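Local coordinates for Lmo2349 protein (PDB 4GVO) that probably serves as the extracellular solute-binding component of an ABC transporter for L-cystine, holding an amino-acid ligand between its two lobes, at residues 88-94 and 197-203. Residues are numbered along the deposited sequence; the frame is centred on the assembly and turned at random. Where two conformers were deposited one is given.
Sequences LFNDVAY and KVYFMLG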
ATOM      1  N   LEU A  88      -2.977  -6.135  15.186  1.00 10.73           N
ATOM      2  CA  LEU A  88      -2.249  -5.073  15.845  1.00 10.41           C
ATOM      3  C   LEU A  88      -1.525  -4.209  14.832  1.00  9.77           C
ATOM      4  O   LEU A  88      -0.841  -4.715  13.958  1.00 11.53           O
ATOM      5  CB  LEU A  88      -1.266  -5.695  16.829  1.00 10.73           C
ATOM      6  CG  LEU A  88      -0.367  -4.753  17.616  1.00 11.57           C
ATOM      7  CD1 LEU A  88      -1.222  -3.808  18.470  1.00 13.93           C
ATOM      8  CD2 LEU A  88       0.560  -5.593  18.476  1.00 12.74           C
ATOM      9  N   PHE A  89      -1.686  -2.902  14.957  1.00 10.50           N
ATOM     10  CA  PHE A  89      -0.862  -1.932  14.230  1.00  9.87           C
ATOM     11  C   PHE A  89       0.172  -1.348  15.182  1.00 10.34           C
ATOM     12  O   PHE A  89      -0.156  -1.045  16.330  1.00 11.46           O
ATOM     13  CB  PHE A  89      -1.687  -0.791  13.676  1.00 12.15           C
ATOM     14  CG  PHE A  89      -2.566  -1.204  12.517  1.00 10.03           C
ATOM     15  CD1 PHE A  89      -3.706  -1.942  12.713  1.00 12.97           C
ATOM     16  CD2 PHE A  89      -2.220  -0.907  11.233  1.00 12.51           C
ATOM     17  CE1 PHE A  89      -4.506  -2.302  11.604  1.00 13.06           C
ATOM     18  CE2 PHE A  89      -2.991  -1.288  10.140  1.00 10.93           C
ATOM     19  CZ  PHE A  89      -4.141  -1.953  10.331  1.00 10.58           C
ATOM     20  N   ASN A  90       1.415  -1.168  14.728  1.00  9.60           N
ATOM     21  CA  ASN A  90       2.365  -0.442  15.551  1.00  9.99           C
ATOM     22  C   ASN A  90       1.915   1.032  15.641  1.00 10.30           C
ATOM     23  O   ASN A  90       1.018   1.455  14.896  1.00 11.23           O
ATOM     24  CB  ASN A  90       3.789  -0.617  15.057  1.00 12.12           C
ATOM     25  CG  ASN A  90       4.038   0.092  13.756  1.00 10.56           C
ATOM     26  OD1 ASN A  90       3.380  -0.209  12.767  1.00 13.52           O
ATOM     27  ND2 ASN A  90       4.973   1.039  13.750  1.00 10.97           N
ATOM     28  N   ASP A  91       2.517   1.804  16.558  1.00 11.91           N
ATOM     29  CA  ASP A  91       2.108   3.202  16.809  0.60 12.37           C
ATOM     30  C   ASP A  91       2.692   4.216  15.860  1.00 13.30           C
ATOM     31  O   ASP A  91       2.120   5.312  15.698  1.00 17.96           O
ATOM     32  CB  ASP A  91       2.481   3.661  18.236  0.60 14.46           C
ATOM     33  CG  ASP A  91       1.539   3.118  19.318  0.60 17.42           C
ATOM     34  OD1 ASP A  91       0.572   2.394  19.028  0.60 18.63           O
ATOM     35  OD2 ASP A  91       1.778   3.436  20.502  0.60 27.07           O
ATOM     36  N   VAL A  92       3.837   3.907  15.254  1.00 10.78           N
ATOM     37  CA  VAL A  92       4.554   4.907  14.475  1.00 10.30           C
ATOM     38  C   VAL A  92       4.328   4.682  12.972  1.00 10.71           C
ATOM     39  O   VAL A  92       4.729   3.656  12.432  1.00 10.49           O
ATOM     40  CB  VAL A  92       6.046   4.894  14.827  1.00 10.40           C
ATOM     41  CG1 VAL A  92       6.799   5.931  14.002  1.00 11.65           C
ATOM     42  CG2 VAL A  92       6.253   5.114  16.348  1.00 12.32           C
ATOM     43  N   ALA A  93       3.720   5.639  12.286  1.00  9.79           N
ATOM     44  CA  ALA A  93       3.448   5.512  10.853  1.00  8.76           C
ATOM     45  C   ALA A  93       4.727   5.708  10.060  1.00  8.24           C
ATOM     46  O   ALA A  93       5.680   6.413  10.502  1.00 10.86           O
ATOM     47  CB  ALA A  93       2.437   6.592  10.441  1.00  9.89           C
ATOM     48  N   TYR A  94       4.784   5.101   8.880  1.00  8.94           N
ATOM     49  CA  TYR A  94       5.901   5.320   7.999  1.00  8.66           C
ATOM     50  C   TYR A  94       5.555   5.780   6.577  1.00  8.82           C
ATOM     51  O   TYR A  94       6.439   5.898   5.720  1.00  9.95           O
ATOM     52  CB  TYR A  94       6.847   4.130   8.005  1.00  8.89           C
ATOM     53  CG  TYR A  94       6.352   2.834   7.377  1.00  8.82           C
ATOM     54  CD1 TYR A  94       5.687   1.872   8.135  1.00  9.69           C
ATOM     55  CD2 TYR A  94       6.554   2.559   6.024  1.00  9.58           C
ATOM     56  CE1 TYR A  94       5.279   0.674   7.588  1.00  9.58           C
ATOM     57  CE2 TYR A  94       6.187   1.358   5.468  1.00  9.29           C
ATOM     58  CZ  TYR A  94       5.558   0.395   6.255  1.00  8.97           C
ATOM     59  OH  TYR A  94       5.160  -0.815   5.766  1.00 10.08           O
ATOM     60  N   LYS A 197      -2.975   6.531   7.452  1.00 10.82           N
ATOM     61  CA  LYS A 197      -1.522   6.375   7.435  1.00  9.76           C
ATOM     62  C   LYS A 197      -1.160   4.887   7.329  1.00  9.07           C
ATOM     63  O   LYS A 197      -2.000   4.016   7.498  1.00  8.71           O
ATOM     64  CB  LYS A 197      -0.926   7.018   8.685  1.00 10.26           C
ATOM     65  CG  LYS A 197      -1.150   8.521   8.800  1.00 12.83           C
ATOM     66  CD  LYS A 197      -0.508   9.168  10.024  1.00 13.33           C
ATOM     67  CE  LYS A 197      -0.813  10.677  10.019  1.00 14.25           C
ATOM     68  NZ  LYS A 197      -0.116  11.334  11.115  1.00 16.56           N
ATOM     69  N   VAL A 198       0.118   4.645   7.066  1.00  8.41           N
ATOM     70  CA  VAL A 198       0.686   3.330   6.785  1.00  7.13           C
ATOM     71  C   VAL A 198       1.502   2.877   8.004  1.00  7.78           C
ATOM     72  O   VAL A 198       2.323   3.644   8.545  1.00  8.12           O
ATOM     73  CB  VAL A 198       1.577   3.411   5.536  1.00  8.26           C
ATOM     74  CG1 VAL A 198       2.551   2.214   5.447  1.00  8.85           C
ATOM     75  CG2 VAL A 198       0.716   3.534   4.263  1.00 10.75           C
ATOM     76  N   TYR A 199       1.272   1.637   8.409  1.00  7.79           N
ATOM     77  CA  TYR A 199       1.904   1.024   9.534  1.00  7.98           C
ATOM     78  C   TYR A 199       2.227  -0.438   9.217  1.00  7.75           C
ATOM     79  O   TYR A 199       1.695  -1.006   8.278  1.00  8.66           O
ATOM     80  CB  TYR A 199       0.981   1.041  10.750  1.00  9.57           C
ATOM     81  CG  TYR A 199       0.422   2.378  11.168  1.00  9.91           C
ATOM     82  CD1 TYR A 199      -0.711   2.906  10.546  1.00 11.05           C
ATOM     83  CD2 TYR A 199       0.989   3.094  12.198  1.00  9.94           C
ATOM     84  CE1 TYR A 199      -1.257   4.101  10.927  1.00 13.54           C
ATOM     85  CE2 TYR A 199       0.474   4.306  12.569  1.00 11.74           C
ATOM     86  CZ  TYR A 199      -0.665   4.803  11.934  1.00 11.78           C
ATOM     87  OH  TYR A 199      -1.202   5.990  12.326  1.00 17.58           O
ATOM     88  N   PHE A 200       3.040  -1.057  10.066  1.00  8.44           N
ATOM     89  CA  PHE A 200       3.165  -2.512  10.069  1.00  8.22           C
ATOM     90  C   PHE A 200       1.957  -3.160  10.749  1.00  7.87           C
ATOM     91  O   PHE A 200       1.341  -2.559  11.636  1.00  9.71           O
ATOM     92  CB  PHE A 200       4.446  -2.954  10.763  1.00  9.93           C
ATOM     93  CG  PHE A 200       5.680  -2.387  10.128  1.00  9.16           C
ATOM     94  CD1 PHE A 200       6.101  -2.873   8.916  1.00 10.39           C
ATOM     95  CD2 PHE A 200       6.420  -1.348  10.726  1.00 10.19           C
ATOM     96  CE1 PHE A 200       7.208  -2.377   8.296  1.00 10.64           C
ATOM     97  CE2 PHE A 200       7.525  -0.805  10.071  1.00 10.52           C
ATOM     98  CZ  PHE A 200       7.943  -1.342   8.870  1.00 10.69           C
ATOM     99  N   MET A 201       1.639  -4.379  10.327  1.00  8.46           N
ATOM    100  CA  MET A 201       0.583  -5.129  10.928  1.00  8.86           C
ATOM    101  C   MET A 201       1.128  -6.378  11.541  1.00  8.89           C
ATOM    102  O   MET A 201       1.979  -7.047  10.943  1.00  9.18           O
ATOM    103  CB  MET A 201      -0.507  -5.484   9.902  1.00  8.21           C
ATOM    104  CG  MET A 201      -1.194  -4.244   9.358  1.00  9.18           C
ATOM    105  SD  MET A 201      -2.520  -4.585   8.177  1.00  9.94           S
ATOM    106  CE  MET A 201      -3.646  -5.545   9.184  1.00 10.36           C
ATOM    107  N   LEU A 202       0.636  -6.694  12.731  1.00  8.30           N
ATOM    108  CA  LEU A 202       1.107  -7.840  13.522  1.00  9.44           C
ATOM    109  C   LEU A 202      -0.096  -8.585  14.094  1.00  9.80           C
ATOM    110  O   LEU A 202      -1.204  -8.108  14.085  1.00  9.75           O
ATOM    111  CB  LEU A 202       1.994  -7.351  14.675  1.00  9.34           C
ATOM    112  CG  LEU A 202       3.196  -6.474  14.308  1.00  9.52           C
ATOM    113  CD1 LEU A 202       2.860  -4.969  14.353  1.00 12.76           C
ATOM    114  CD2 LEU A 202       4.375  -6.790  15.236  1.00 13.76           C
ATOM    115  N   GLY A 203       0.164  -9.754  14.660  1.00 10.33           N
ATOM    116  CA  GLY A 203      -0.856 -10.407  15.474  1.00 10.69           C
ATOM    117  C   GLY A 203      -1.094  -9.664  16.758  1.00 10.29           C
ATOM    118  O   GLY A 203      -0.185  -9.034  17.289  1.00 11.71           O
TER
HETATM  119  O   HOH W   1       2.752  -2.038   5.918  1.00  9.24           O
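Tyr94 lies over the ring of Phe200 in an offset stack, centroids 4.5 Å apart and planes inclined by 27°, with CE1 of the tyrosine above the centre of the phenylalanine. Here an antiparallel ladder of a periplasmic-binding-protein fold opens and closes again: 88-89 pairs regularly with 201-202, the chain departs after Asn90, whose N still makes a weak bond to Phe200 O, and it rejoins at Tyr94. In the regular part Leu88 and Leu202 are a hydrogen-bonded pair, linked in both directions. The side chain of Asn90 fills in where the ladder opens. Its chi1 of 70° sets CG between the backbone N and the carbonyl carbon, and OD1 then accepts from Phe200 N at 2.9 Å, in place of a backbone carbonyl. ND2 bonds weakly to Val92 O and also to Asp214 of helix 207-222, which takes the amides of Asp91 and Val92 as well, so the turn is tied to that helix. Past it, Tyr94 N donates to Val198 O at 2.9 Å, nearly straight at 160°.

Rings pack on both faces of this opened ladder. On one, Val198 CG1 sits over a face of Tyr94, 3.7 Å from the centroid, while helix 34-44 touches both Tyr94 and Phe200; the side chain of Val198 is about 5 Å from the bound histidine, which places this end of the ladder beside the ligand cleft. On the other, Ala93 CB covers a face of Tyr199, and Met201 runs alongside Phe89 with CG over the ring, its sulfur standing obliquely to it in a Met-aromatic contact. The hydroxyl of Tyr94 bonds to Asp35 and also accepts from a water, 2.7 Å from OH, that donates in turn to Tyr199 O.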